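Local atomic coordinates of putative pyridoxal phosphate-dependent transferase (Clostridium difficile, PDB entry 4DQ6), a protein that binds pyridoxal-5'-phosphate and is probably a transferase of the aminotransferase class I and II family. Residues A[19-24]-A[36-41]; A[111-116]-A[134-139]; A[150-155]-A[183-188]; A[210-215]-A[295-300]. All blocks are in the same frame, centred on the assembly; numbering follows the deposited sequence.

Contact 1. Residues A[19-24]-A[36-41]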
loop_
_atom_site.group_PDB
_atom_site.type_symbol
_atom_site.label_atom_id
_atom_site.label_comp_id
_atom_site.label_asym_id
_atom_site.label_seq_id
_atom_site.Cartn_x
_atom_site.Cartn_y
_atom_site.Cartn_z
ATOM N N SER A 19 -10.685 -11.466 8.917
ATOM C CA SER A 19 -10.231 -10.604 9.969
ATOM C C SER A 19 -9.023 -11.217 10.669
ATOM O O SER A 19 -9.102 -12.339 11.147
ATOM C CB SER A 19 -11.328 -10.442 11.028
ATOM O OG SER A 19 -10.810 -9.858 12.235
ATOM N N SER A 20 -7.909 -10.503 10.702
ATOM C CA SER A 20 -6.749 -11.008 11.446
ATOM C C SER A 20 -7.032 -11.161 12.954
ATOM O O SER A 20 -6.631 -12.133 13.555
ATOM C CB SER A 20 -5.537 -10.142 11.219
ATOM O OG SER A 20 -5.772 -8.825 11.637
ATOM N N LYS A 21 -7.836 -10.245 13.496
ATOM C CA LYS A 21 -8.235 -10.331 14.897
ATOM C C LYS A 21 -8.911 -11.690 15.219
ATOM O O LYS A 21 -8.643 -12.318 16.257
ATOM C CB LYS A 21 -9.170 -9.169 15.239
ATOM C CG LYS A 21 -9.562 -9.058 16.716
ATOM C CD LYS A 21 -10.531 -7.853 16.877
ATOM C CE LYS A 21 -10.821 -7.472 18.324
ATOM N NZ LYS A 21 -11.755 -6.285 18.377
ATOM N N TRP A 22 -9.792 -12.117 14.337
ATOM C CA TRP A 22 -10.531 -13.377 14.523
ATOM C C TRP A 22 -9.882 -14.616 13.953
ATOM O O TRP A 22 -10.249 -15.738 14.349
ATOM C CB TRP A 22 -11.930 -13.207 13.942
ATOM C CG TRP A 22 -12.807 -12.348 14.794
ATOM C CD1 TRP A 22 -12.901 -10.956 14.842
ATOM C CD2 TRP A 22 -13.727 -12.812 15.818
ATOM N NE1 TRP A 22 -13.829 -10.554 15.792
ATOM C CE2 TRP A 22 -14.359 -11.626 16.384
ATOM C CE3 TRP A 22 -14.078 -14.063 16.313
ATOM C CZ2 TRP A 22 -15.301 -11.712 17.384
ATOM C CZ3 TRP A 22 -15.006 -14.127 17.360
ATOM C CH2 TRP A 22 -15.585 -12.969 17.887
ATOM N N SER A 23 -8.908 -14.454 13.053
ATOM C CA SER A 23 -8.342 -15.536 12.243
ATOM C C SER A 23 -6.857 -15.834 12.422
ATOM O O SER A 23 -6.400 -16.884 12.005
ATOM C CB SER A 23 -8.570 -15.220 10.764
ATOM O OG SER A 23 -9.965 -15.224 10.545
ATOM N N GLU A 24 -6.105 -14.916 13.004
ATOM C CA GLU A 24 -4.658 -15.084 13.207
ATOM C C GLU A 24 -4.230 -15.358 14.656
ATOM O O GLU A 24 -3.052 -15.248 15.013
ATOM C CB GLU A 24 -3.894 -13.844 12.687
ATOM C CG GLU A 24 -3.858 -13.839 11.196
ATOM C CD GLU A 24 -3.094 -12.669 10.545
ATOM O OE1 GLU A 24 -2.248 -12.005 11.194
ATOM O OE2 GLU A 24 -3.347 -12.445 9.347
ATOM N N PRO A 36 -11.473 -12.899 20.981
ATOM C CA PRO A 36 -10.376 -11.954 20.684
ATOM C C PRO A 36 -10.608 -10.557 21.252
ATOM O O PRO A 36 -11.602 -9.900 20.949
ATOM C CB PRO A 36 -10.379 -11.929 19.149
ATOM C CG PRO A 36 -11.801 -12.139 18.820
ATOM C CD PRO A 36 -12.336 -13.118 19.809
ATOM N N MET A 37 -9.656 -10.069 22.036
ATOM C CA MET A 37 -9.707 -8.721 22.563
ATOM C C MET A 37 -8.342 -8.066 22.432
ATOM O O MET A 37 -7.928 -7.279 23.324
ATOM C CB MET A 37 -10.093 -8.750 24.051
ATOM C CG MET A 37 -11.395 -9.469 24.362
ATOM S SD MET A 37 -12.892 -8.638 23.800
ATOM C CE MET A 37 -13.074 -7.323 25.027
ATOM N N TRP A 38 -7.667 -8.384 21.351
ATOM C CA TRP A 38 -6.233 -8.078 21.269
ATOM C C TRP A 38 -6.006 -6.990 20.247
ATOM O O TRP A 38 -6.012 -5.789 20.586
ATOM C CB TRP A 38 -5.419 -9.386 21.080
ATOM C CG TRP A 38 -5.717 -10.184 19.811
ATOM C CD1 TRP A 38 -6.919 -10.805 19.428
ATOM C CD2 TRP A 38 -4.769 -10.521 18.753
ATOM N NE1 TRP A 38 -6.781 -11.425 18.224
ATOM C CE2 TRP A 38 -5.504 -11.310 17.777
ATOM C CE3 TRP A 38 -3.419 -10.228 18.504
ATOM C CZ2 TRP A 38 -4.924 -11.791 16.624
ATOM C CZ3 TRP A 38 -2.844 -10.706 17.325
ATOM C CH2 TRP A 38 -3.573 -11.503 16.412
ATOM N N VAL A 39 -5.896 -7.363 18.978
ATOM C CA VAL A 39 -5.655 -6.420 17.861
ATOM C C VAL A 39 -6.563 -5.189 17.934
ATOM O O VAL A 39 -7.800 -5.326 18.080
ATOM C CB VAL A 39 -5.942 -7.180 16.530
ATOM C CG1 VAL A 39 -6.368 -6.228 15.383
ATOM C CG2 VAL A 39 -4.753 -8.069 16.172
ATOM N N ALA A 40 -6.026 -3.997 17.719
ATOM C CA ALA A 40 -6.784 -2.740 17.723
ATOM C C ALA A 40 -7.498 -2.473 16.395
ATOM O O ALA A 40 -7.129 -1.584 15.623
ATOM C CB ALA A 40 -5.811 -1.572 18.086
ATOM N N ASP A 41 -8.569 -3.231 16.174
ATOM C CA ASP A 41 -9.661 -2.797 15.298
ATOM C C ASP A 41 -10.920 -3.102 16.073
ATOM O O ASP A 41 -10.885 -3.734 17.110
ATOM C CB ASP A 41 -9.608 -3.358 13.857
ATOM C CG ASP A 41 -9.899 -4.825 13.739
ATOM O OD1 ASP A 41 -10.465 -5.444 14.671
ATOM O OD2 ASP A 41 -9.593 -5.402 12.656
HETATM O O HOH W 1 -8.984 -7.956 12.013
#
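Two direct hydrogen bonds tie the N-terminal helix 20-23 to the loop leading from strand 35-36 towards helix 48-58, at the subunit interface. Trp38 NE1 meets Lys21 O at 2.9 Å, in the carbonyl plane on a lone pair, with the carbonyl oxygen close to the indole plane. Lys21, its CG anti to the backbone N (chi1 -174°) and its chain fully extended, runs along the loop and delivers NZ to Asp41 O at 3.0 Å, from above that carbonyl's plane; the ammonium also forms a salt bridge with Asp43. Ser19 is the N-cap of helix 20-23; its OG accepts from Trp22 N at 3.2 Å. Apolar contact comes from Pro36, whose CG sits over the six-membered ring of Trp22, 3.6 Å from its centroid, as a CH-pi contact. A water accepts hydrogen bonds from Lys21 N and Ser19 OG and donates to Asp41 OD2 (2.7 Å). Asp41 OD1 pairs with Arg14 and OD2 with Tyr65 N of the second subunit, so this polar network reaches the dimer interface.

Contact 2. Residues A[111-116]-A[134-139]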
loop_
_atom_site.group_PDB
_atom_site.type_symbol
_atom_site.label_atom_id
_atom_site.label_comp_id
_atom_site.label_asym_id
_atom_site.label_seq_id
_atom_site.Cartn_x
_atom_site.Cartn_y
_atom_site.Cartn_z
ATOM N N THR A 111 18.047 10.218 9.240
ATOM C CA THR A 111 19.133 9.703 10.069
ATOM C C THR A 111 20.037 8.835 9.222
ATOM O O THR A 111 19.676 8.469 8.072
ATOM C CB THR A 111 18.645 8.882 11.284
ATOM O OG1 THR A 111 17.940 7.710 10.849
ATOM C CG2 THR A 111 17.750 9.719 12.178
ATOM N N LYS A 112 21.194 8.501 9.767
ATOM C CA LYS A 112 22.119 7.538 9.129
ATOM C C LYS A 112 22.162 6.302 10.004
ATOM O O LYS A 112 21.763 6.341 11.192
ATOM C CB LYS A 112 23.551 8.108 8.955
ATOM C CG LYS A 112 24.288 8.384 10.213
ATOM C CD LYS A 112 25.679 8.936 9.882
ATOM C CE LYS A 112 26.436 9.374 11.138
ATOM N NZ LYS A 112 25.569 10.082 12.163
ATOM N N ALA A 113 22.665 5.223 9.420
ATOM C CA ALA A 113 22.875 3.965 10.131
ATOM C C ALA A 113 23.502 4.151 11.499
ATOM O O ALA A 113 24.415 4.944 11.639
ATOM C CB ALA A 113 23.708 3.019 9.290
ATOM N N ASN A 114 22.974 3.434 12.484
ATOM C CA ASN A 114 23.412 3.505 13.900
ATOM C C ASN A 114 23.198 4.849 14.637
ATOM O O ASN A 114 23.608 4.990 15.780
ATOM C CB ASN A 114 24.872 3.026 14.046
ATOM C CG ASN A 114 25.147 1.770 13.233
ATOM O OD1 ASN A 114 26.080 1.747 12.418
ATOM N ND2 ASN A 114 24.316 0.734 13.415
ATOM N N ASP A 115 22.504 5.815 14.044
ATOM C CA ASP A 115 22.063 7.018 14.771
ATOM C C ASP A 115 21.060 6.570 15.832
ATOM O O ASP A 115 20.328 5.555 15.651
ATOM C CB ASP A 115 21.374 8.057 13.864
ATOM C CG ASP A 115 22.329 8.911 13.102
ATOM O OD1 ASP A 115 23.552 8.848 13.372
ATOM O OD2 ASP A 115 21.923 9.688 12.237
ATOM N N LYS A 116 21.040 7.333 16.923
ATOM C CA LYS A 116 20.155 7.065 18.058
ATOM C C LYS A 116 18.776 7.729 17.893
ATOM O O LYS A 116 18.700 8.870 17.450
ATOM C CB LYS A 116 20.805 7.526 19.366
ATOM C CG LYS A 116 21.996 6.701 19.823
ATOM C CD LYS A 116 22.727 7.452 20.928
ATOM C CE LYS A 116 23.906 6.667 21.455
ATOM N NZ LYS A 116 25.105 6.926 20.618
ATOM N N ASN A 134 15.487 -0.765 10.820
ATOM C CA ASN A 134 16.264 0.204 10.039
ATOM C C ASN A 134 17.722 0.391 10.459
ATOM O O ASN A 134 18.323 1.313 9.962
ATOM C CB ASN A 134 15.586 1.572 10.063
ATOM C CG ASN A 134 14.450 1.664 9.101
ATOM O OD1 ASN A 134 14.676 1.793 7.903
ATOM N ND2 ASN A 134 13.239 1.616 9.616
ATOM N N ASN A 135 18.240 -0.472 11.322
ATOM C CA ASN A 135 19.640 -0.438 11.760
ATOM C C ASN A 135 19.998 0.921 12.335
ATOM O O ASN A 135 21.099 1.462 12.116
ATOM C CB ASN A 135 20.581 -0.861 10.629
ATOM C CG ASN A 135 20.203 -2.218 10.061
ATOM O OD1 ASN A 135 19.690 -2.314 8.932
ATOM N ND2 ASN A 135 20.327 -3.261 10.888
ATOM N N ARG A 136 19.079 1.471 13.107
ATOM C CA ARG A 136 19.378 2.579 13.972
ATOM C C ARG A 136 19.414 2.039 15.390
ATOM O O ARG A 136 18.966 0.901 15.682
ATOM C CB ARG A 136 18.351 3.714 13.834
ATOM C CG ARG A 136 18.573 4.720 12.702
ATOM C CD ARG A 136 18.730 4.116 11.328
ATOM N NE ARG A 136 18.796 5.102 10.253
ATOM C CZ ARG A 136 19.136 4.822 9.000
ATOM N NH1 ARG A 136 19.525 3.594 8.644
ATOM N NH2 ARG A 136 19.178 5.793 8.109
ATOM N N GLU A 137 19.963 2.840 16.290
ATOM C CA GLU A 137 20.148 2.451 17.692
ATOM C C GLU A 137 18.974 2.972 18.523
ATOM O O GLU A 137 18.738 4.155 18.572
ATOM C CB GLU A 137 21.424 3.025 18.291
ATOM C CG GLU A 137 21.617 2.576 19.732
ATOM C CD GLU A 137 22.908 3.030 20.420
ATOM O OE1 GLU A 137 23.834 3.541 19.766
ATOM O OE2 GLU A 137 22.976 2.874 21.667
ATOM N N LEU A 138 18.279 2.063 19.177
ATOM C CA LEU A 138 17.078 2.412 19.954
ATOM C C LEU A 138 17.473 2.849 21.339
ATOM O O LEU A 138 18.174 2.104 22.053
ATOM C CB LEU A 138 16.154 1.206 20.078
ATOM C CG LEU A 138 14.788 1.524 20.722
ATOM C CD1 LEU A 138 13.959 2.572 19.953
ATOM C CD2 LEU A 138 14.031 0.214 20.980
ATOM N N ILE A 139 17.039 4.037 21.742
ATOM C CA ILE A 139 17.252 4.529 23.135
ATOM C C ILE A 139 15.850 4.585 23.745
ATOM O O ILE A 139 14.922 5.066 23.090
ATOM C CB ILE A 139 17.882 5.922 23.171
ATOM C CG1 ILE A 139 19.227 5.943 22.401
ATOM C CG2 ILE A 139 18.063 6.350 24.636
ATOM C CD1 ILE A 139 20.249 4.981 22.916
#
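NE and NH2 of Arg136 each bond a different oxygen of Thr111. NE points almost straight at Thr111 OG1 (2.8 Å, 173° at the hydrogen), while NH2 reaches Thr111 O at 2.7 Å from well above the carbonyl plane. The bend at chi2 (54°) swings the guanidinium beneath the turn, so that the peptide joining Lys112 to Ala113 lies over one of its faces, Ala113 N 3.6 Å from Arg136 CZ. NH1 donates to Asn134 O, so all three nitrogens have an acceptor, of which only Thr111 OG1 lies in the guanidinium plane. In the second shell, a bond to Ile107 O in the preceding helix fixes the Thr111 hydroxyl.

Backbone bonds carry the join onward: Asn114 N donates to Asn135 O at 2.7 Å, and Glu137 N to Asp115 O at 2.8 Å. Beyond them the Lys116 and Glu137 chains run alongside each other in one direction, with a long salt bridge between their ends, and Lys116 CB packs on Ile139 CG1.

The type II turn 112-115 is braced by Asp115, which accepts from Lys112 N through OD2 and pairs with Lys112 NZ through OD1. Asn135, with positive phi, closes helix 126-133 in a Schellman motif. The two loops lead into neighbouring parallel strands, 116-119 and the edge strand 137-140, linked by helix 126-133: a beta-alpha-beta crossover in the large sheet of the PLP-dependent aminotransferase fold.

Contact 3. Residues A[150-155]-A[183-188]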
loop_
_atom_site.group_PDB
_atom_site.type_symbol
_atom_site.label_atom_id
_atom_site.label_comp_id
_atom_site.label_asym_id
_atom_site.label_seq_id
_atom_site.Cartn_x
_atom_site.Cartn_y
_atom_site.Cartn_z
ATOM N N ASN A 150 -0.515 6.318 38.038
ATOM C CA ASN A 150 -0.611 7.048 36.750
ATOM C C ASN A 150 0.720 7.094 36.065
ATOM O O ASN A 150 1.737 6.980 36.765
ATOM C CB ASN A 150 -1.106 8.458 36.976
ATOM C CG ASN A 150 -2.507 8.484 37.593
ATOM O OD1 ASN A 150 -3.153 7.428 37.654
ATOM N ND2 ASN A 150 -2.903 9.619 38.203
ATOM N N TYR A 151 0.734 7.253 34.740
ATOM C CA TYR A 151 1.982 7.402 34.015
ATOM C C TYR A 151 2.257 8.854 33.642
ATOM O O TYR A 151 1.389 9.598 33.221
ATOM C CB TYR A 151 2.000 6.587 32.722
ATOM C CG TYR A 151 2.026 5.097 32.920
ATOM C CD1 TYR A 151 0.848 4.389 33.140
ATOM C CD2 TYR A 151 3.252 4.395 33.039
ATOM C CE1 TYR A 151 0.863 3.021 33.322
ATOM C CE2 TYR A 151 3.293 3.016 33.218
ATOM C CZ TYR A 151 2.040 2.329 33.349
ATOM O OH TYR A 151 2.142 0.977 33.538
ATOM N N ILE A 152 3.526 9.240 33.731
ATOM C CA ILE A 152 4.024 10.504 33.201
ATOM C C ILE A 152 5.331 10.259 32.444
ATOM O O ILE A 152 5.946 9.206 32.560
ATOM C CB ILE A 152 4.195 11.601 34.314
ATOM C CG1 ILE A 152 5.296 11.259 35.319
ATOM C CG2 ILE A 152 2.756 11.909 34.856
ATOM C CD1 ILE A 152 5.688 12.437 36.229
ATOM N N MET A 153 5.681 11.226 31.639
ATOM C CA MET A 153 7.067 11.253 31.081
ATOM C C MET A 153 8.157 11.406 32.130
ATOM O O MET A 153 8.010 12.134 33.139
ATOM C CB MET A 153 7.149 12.337 30.039
ATOM C CG MET A 153 6.087 12.229 28.937
ATOM S SD MET A 153 6.489 13.355 27.583
ATOM C CE MET A 153 5.088 13.068 26.506
ATOM N N ASP A 154 9.280 10.700 31.916
ATOM C CA ASP A 154 10.410 10.838 32.808
ATOM C C ASP A 154 11.398 11.849 32.211
ATOM O O ASP A 154 12.327 11.486 31.509
ATOM C CB ASP A 154 11.062 9.498 33.086
ATOM C CG ASP A 154 12.088 9.559 34.199
ATOM O OD1 ASP A 154 12.591 10.676 34.498
ATOM O OD2 ASP A 154 12.399 8.492 34.803
ATOM N N TYR A 155 11.163 13.123 32.505
ATOM C CA TYR A 155 11.853 14.201 31.825
ATOM C C TYR A 155 13.330 14.197 32.167
ATOM O O TYR A 155 14.145 14.514 31.286
ATOM C CB TYR A 155 11.210 15.550 32.152
ATOM C CG TYR A 155 9.797 15.698 31.647
ATOM C CD1 TYR A 155 9.527 15.836 30.277
ATOM C CD2 TYR A 155 8.756 15.651 32.519
ATOM C CE1 TYR A 155 8.242 15.980 29.806
ATOM C CE2 TYR A 155 7.465 15.801 32.043
ATOM C CZ TYR A 155 7.232 15.925 30.700
ATOM O OH TYR A 155 5.952 16.097 30.249
ATOM N N LYS A 183 -1.059 19.975 27.350
ATOM C CA LYS A 183 -0.216 20.963 26.670
ATOM C C LYS A 183 1.035 21.188 27.444
ATOM O O LYS A 183 2.119 21.223 26.865
ATOM C CB LYS A 183 -0.989 22.238 26.480
ATOM C CG LYS A 183 -0.155 23.320 25.817
ATOM C CD LYS A 183 -0.886 24.640 25.956
ATOM C CE LYS A 183 -1.908 24.746 24.845
ATOM N NZ LYS A 183 -1.235 24.911 23.518
ATOM N N ASP A 184 0.920 21.337 28.758
ATOM C CA ASP A 184 2.139 21.561 29.540
ATOM C C ASP A 184 3.112 20.378 29.541
ATOM O O ASP A 184 4.368 20.546 29.556
ATOM C CB ASP A 184 1.823 21.979 30.971
ATOM C CG ASP A 184 1.282 23.423 31.086
ATOM O OD1 ASP A 184 1.342 24.196 30.114
ATOM O OD2 ASP A 184 0.858 23.780 32.222
ATOM N N GLU A 185 2.583 19.158 29.483
ATOM C CA GLU A 185 3.466 18.005 29.369
ATOM C C GLU A 185 4.183 17.979 28.016
ATOM O O GLU A 185 5.357 17.638 27.909
ATOM C CB GLU A 185 2.725 16.686 29.583
ATOM C CG GLU A 185 2.351 16.407 31.010
ATOM C CD GLU A 185 1.450 15.193 31.158
ATOM O OE1 GLU A 185 0.409 15.205 30.517
ATOM O OE2 GLU A 185 1.815 14.266 31.926
ATOM N N LEU A 186 3.471 18.362 26.973
ATOM C CA LEU A 186 4.027 18.389 25.630
ATOM C C LEU A 186 5.002 19.538 25.455
ATOM O O LEU A 186 6.076 19.366 24.839
ATOM C CB LEU A 186 2.907 18.511 24.616
ATOM C CG LEU A 186 1.993 17.282 24.559
ATOM C CD1 LEU A 186 0.746 17.645 23.765
ATOM C CD2 LEU A 186 2.748 16.112 23.938
ATOM N N LYS A 187 4.713 20.668 26.088
ATOM C CA LYS A 187 5.685 21.791 26.069
ATOM C C LYS A 187 6.979 21.401 26.708
ATOM O O LYS A 187 8.038 21.717 26.188
ATOM C CB LYS A 187 5.129 22.969 26.842
ATOM C CG LYS A 187 4.062 23.712 26.081
ATOM C CD LYS A 187 3.383 24.743 26.994
ATOM C CE LYS A 187 2.838 25.895 26.174
ATOM N NZ LYS A 187 2.903 27.139 26.995
ATOM N N LYS A 188 6.903 20.717 27.844
ATOM C CA LYS A 188 8.170 20.346 28.512
ATOM C C LYS A 188 9.004 19.428 27.630
ATOM O O LYS A 188 10.209 19.606 27.485
ATOM C CB LYS A 188 7.881 19.750 29.876
ATOM C CG LYS A 188 9.118 19.705 30.768
ATOM C CD LYS A 188 8.691 19.446 32.202
ATOM C CE LYS A 188 9.844 18.987 33.049
ATOM N NZ LYS A 188 10.701 20.134 33.413
HETATM O O HOH W 2 4.463 13.887 31.563
#
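Helix 183-195, one of the helices flanking the large sheet of this aminotransferase fold, receives along its first turns the end of the small hairpin 144-152 and the start of helix 155-161. Tyr155 makes the junction. Its hydroxyl donates to Glu185 O at 2.9 Å, in the carbonyl plane on a lone pair, so the phenol end is fixed against the helix backbone. The ring is sandwiched: Lys188 CD lies over the centre of one face, 3.8 Å from the centroid in a CH-pi contact, and Met153 CB covers the opposite face nearer the rim. Lys188 leaves its helix with CG anti to the backbone N (chi1 -164°) and crosses the ring obliquely, bending at chi4 (77°); its ammonium lies too far from the ring for more than a weak cation-pi attraction. Glu185 forms a salt bridge with Arg179 through OE1, and Arg179 also reaches Tyr151 O, which joins the carboxylate to the hairpin. Ile152 CG2 approaches Glu185 OE2 at 3.9 Å. A water fills the angle between the segments: it accepts from Met153 N at 2.9 Å and donates to Tyr155 OH at 3.0 Å and to Glu185 OE2 at 2.7 Å.

Contact 4. Residues A[210-215]-A[295-300]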
loop_
_atom_site.group_PDB
_atom_site.type_symbol
_atom_site.label_atom_id
_atom_site.label_comp_id
_atom_site.label_asym_id
_atom_site.label_seq_id
_atom_site.Cartn_x
_atom_site.Cartn_y
_atom_site.Cartn_z
ATOM N N ILE A 210 -10.832 10.140 22.215
ATOM C CA ILE A 210 -10.614 10.901 23.431
ATOM C C ILE A 210 -11.824 10.918 24.307
ATOM O O ILE A 210 -12.929 11.134 23.805
ATOM C CB ILE A 210 -10.221 12.362 23.081
ATOM C CG1 ILE A 210 -9.098 12.443 22.031
ATOM C CG2 ILE A 210 -9.865 13.148 24.333
ATOM C CD1 ILE A 210 -7.726 11.905 22.489
ATOM N N LEU A 211 -11.665 10.622 25.581
ATOM C CA LEU A 211 -12.794 10.509 26.500
ATOM C C LEU A 211 -13.134 11.853 27.117
ATOM O O LEU A 211 -12.380 12.867 26.947
ATOM C CB LEU A 211 -12.475 9.442 27.567
ATOM C CG LEU A 211 -12.256 8.017 27.088
ATOM C CD1 LEU A 211 -12.315 7.012 28.220
ATOM C CD2 LEU A 211 -13.298 7.713 26.033
ATOM N N LYS A 212 -14.283 11.898 27.793
ATOM C CA LYS A 212 -14.740 13.131 28.407
ATOM C C LYS A 212 -13.722 13.746 29.359
ATOM O O LYS A 212 -12.984 13.037 30.032
ATOM C CB LYS A 212 -16.083 12.877 29.167
ATOM C CG LYS A 212 -17.226 12.623 28.219
ATOM C CD LYS A 212 -18.470 12.091 28.941
ATOM C CE LYS A 212 -19.640 11.759 27.986
ATOM N NZ LYS A 212 -19.918 10.283 27.800
ATOM N N LYS A 213 -13.671 15.082 29.370
ATOM C CA LYS A 213 -12.793 15.884 30.218
ATOM C C LYS A 213 -11.338 15.821 29.779
ATOM O O LYS A 213 -10.421 16.220 30.532
ATOM C CB LYS A 213 -12.961 15.533 31.703
ATOM C CG LYS A 213 -14.380 15.730 32.203
ATOM C CD LYS A 213 -14.437 16.175 33.671
ATOM C CE LYS A 213 -13.813 15.169 34.641
ATOM N NZ LYS A 213 -14.045 15.517 36.092
ATOM N N HIS A 214 -11.090 15.308 28.579
ATOM C CA HIS A 214 -9.737 15.347 27.978
ATOM C C HIS A 214 -9.798 15.885 26.587
ATOM O O HIS A 214 -10.858 15.931 25.970
ATOM C CB HIS A 214 -9.098 13.954 27.994
ATOM C CG HIS A 214 -8.987 13.429 29.367
ATOM N ND1 HIS A 214 -8.022 13.830 30.208
ATOM C CD2 HIS A 214 -9.861 12.627 30.100
ATOM C CE1 HIS A 214 -8.283 13.311 31.448
ATOM N NE2 HIS A 214 -9.359 12.530 31.364
ATOM N N LYS A 215 -8.678 16.397 26.101
ATOM C CA LYS A 215 -8.608 17.040 24.800
ATOM C C LYS A 215 -7.293 16.728 24.134
ATOM O O LYS A 215 -6.232 16.921 24.730
ATOM C CB LYS A 215 -8.800 18.573 24.896
ATOM C CG LYS A 215 -9.232 19.088 23.535
ATOM C CD LYS A 215 -9.544 20.586 23.470
ATOM C CE LYS A 215 -9.455 21.127 22.024
ATOM N NZ LYS A 215 -10.242 20.470 20.910
ATOM N N PHE A 295 -20.044 6.739 19.079
ATOM C CA PHE A 295 -19.120 5.685 19.398
ATOM C C PHE A 295 -18.405 6.065 20.706
ATOM O O PHE A 295 -18.248 5.205 21.575
ATOM C CB PHE A 295 -18.036 5.527 18.297
ATOM C CG PHE A 295 -16.804 4.817 18.756
ATOM C CD1 PHE A 295 -16.812 3.472 18.942
ATOM C CD2 PHE A 295 -15.623 5.494 19.040
ATOM C CE1 PHE A 295 -15.700 2.787 19.382
ATOM C CE2 PHE A 295 -14.505 4.812 19.462
ATOM C CZ PHE A 295 -14.508 3.485 19.644
ATOM N N LEU A 296 -18.018 7.336 20.879
ATOM C CA LEU A 296 -17.255 7.723 22.067
ATOM C C LEU A 296 -18.097 7.625 23.326
ATOM O O LEU A 296 -17.610 7.271 24.401
ATOM C CB LEU A 296 -16.663 9.088 21.886
ATOM C CG LEU A 296 -15.499 9.258 20.899
ATOM C CD1 LEU A 296 -15.246 10.740 20.718
ATOM C CD2 LEU A 296 -14.213 8.529 21.346
ATOM N N GLU A 297 -19.386 7.879 23.198
ATOM C CA GLU A 297 -20.307 7.626 24.332
ATOM C C GLU A 297 -20.436 6.128 24.709
ATOM O O GLU A 297 -20.373 5.746 25.866
ATOM C CB GLU A 297 -21.675 8.195 23.990
ATOM C CG GLU A 297 -21.680 9.692 24.073
ATOM C CD GLU A 297 -21.928 10.205 25.493
ATOM O OE1 GLU A 297 -22.118 9.374 26.416
ATOM O OE2 GLU A 297 -21.922 11.449 25.685
ATOM N N TYR A 298 -20.556 5.306 23.673
ATOM C CA TYR A 298 -20.597 3.874 23.858
ATOM C C TYR A 298 -19.299 3.332 24.486
ATOM O O TYR A 298 -19.351 2.537 25.366
ATOM C CB TYR A 298 -20.958 3.183 22.545
ATOM C CG TYR A 298 -21.404 1.739 22.722
ATOM C CD1 TYR A 298 -22.699 1.471 23.001
ATOM C CD2 TYR A 298 -20.500 0.671 22.754
ATOM C CE1 TYR A 298 -23.177 0.182 23.163
ATOM C CE2 TYR A 298 -20.953 -0.664 22.907
ATOM C CZ TYR A 298 -22.311 -0.892 23.136
ATOM O OH TYR A 298 -22.717 -2.218 23.314
ATOM N N LEU A 299 -18.143 3.814 24.004
ATOM C CA LEU A 299 -16.880 3.375 24.502
ATOM C C LEU A 299 -16.718 3.750 25.942
ATOM O O LEU A 299 -16.276 2.932 26.729
ATOM C CB LEU A 299 -15.796 4.055 23.686
ATOM C CG LEU A 299 -14.400 3.828 24.195
ATOM C CD1 LEU A 299 -14.145 2.350 24.082
ATOM C CD2 LEU A 299 -13.470 4.669 23.325
ATOM N N GLU A 300 -17.044 4.990 26.286
ATOM C CA GLU A 300 -16.853 5.402 27.657
ATOM C C GLU A 300 -17.730 4.608 28.609
ATOM O O GLU A 300 -17.320 4.240 29.722
ATOM C CB GLU A 300 -17.039 6.897 27.835
ATOM C CG GLU A 300 -16.557 7.356 29.221
ATOM C CD GLU A 300 -15.963 8.777 29.278
ATOM O OE1 GLU A 300 -15.927 9.487 28.239
ATOM O OE2 GLU A 300 -15.522 9.168 30.413
HETATM O O HOH W 3 -13.349 10.495 30.941
#
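Charged and polar bonds from two glutamates, one helical turn apart, meet Lys212 at both its backbone and its tip. Glu300 OE1 takes the backbone N-H of Lys212 on its syn lone pair, at 3.0 Å and nearly straight (174°). Glu297 OE1 meets Lys212 NZ at 2.8 Å in a salt bridge, the ammonium standing above the carboxylate plane. Glu297 gets there by folding back at chi2 (-85°), its side chain starting away from the loop, while the aliphatic part of Lys212 passes the other glutamate: Lys212 CG lies 3.4 Å from Glu300 OE1. Lys212 NZ is 4.1 Å from Glu300 OE1, beyond a salt bridge, yet near enough that the negative charge would probably favour its protonated state. The other oxygen, Glu300 OE2, forms a salt bridge with Lys321 and also accepts a hydrogen bond from a water that donates to Lys212 O at 2.7 Å.

The loop partner is a type II beta turn, Leu211 to His214, closed by His214 N to Leu211 O; Lys212 and Lys213 occupy its corners, and Leu211 pairs through its backbone with Glu323. Opposite runs the long helix 289-313, so the contact fastens a loop that follows strand 199-203 of the large sheet to this helix.

The apolar pair is Leu211 and Leu299, whose side chains cross at about a right angle, their CD2 atoms 4.1 Å apart. Separately, a methyl meets a carbonyl where Leu296 CD2 rests 3.8 Å from Ile210 O.

The four contacts follow one another along the chain and none touches another. Contacts 3 and 4 come nearest, about 7 Å between nearest atoms, followed by contacts 1 and 4 at about 8 Å; contacts 2 and 4, with centres 37 Å apart, lie on opposite sides of the chain's centre. Of contacts 1, 3 and 4, contact 1 comes nearest a bound pyridoxal-5'-phosphate: the side chain of Val39 is about 8 Å from it, against about 12 Å for Ile210 and about 13 Å for Met153. Contact 1 also has several bonds to the second subunit, through Glu24 and Asp41 among others; contact 2, at the surface, meets it by packing of Asn134 on Arg267 of that subunit, and contacts 3 and 4 are touched by no other chain.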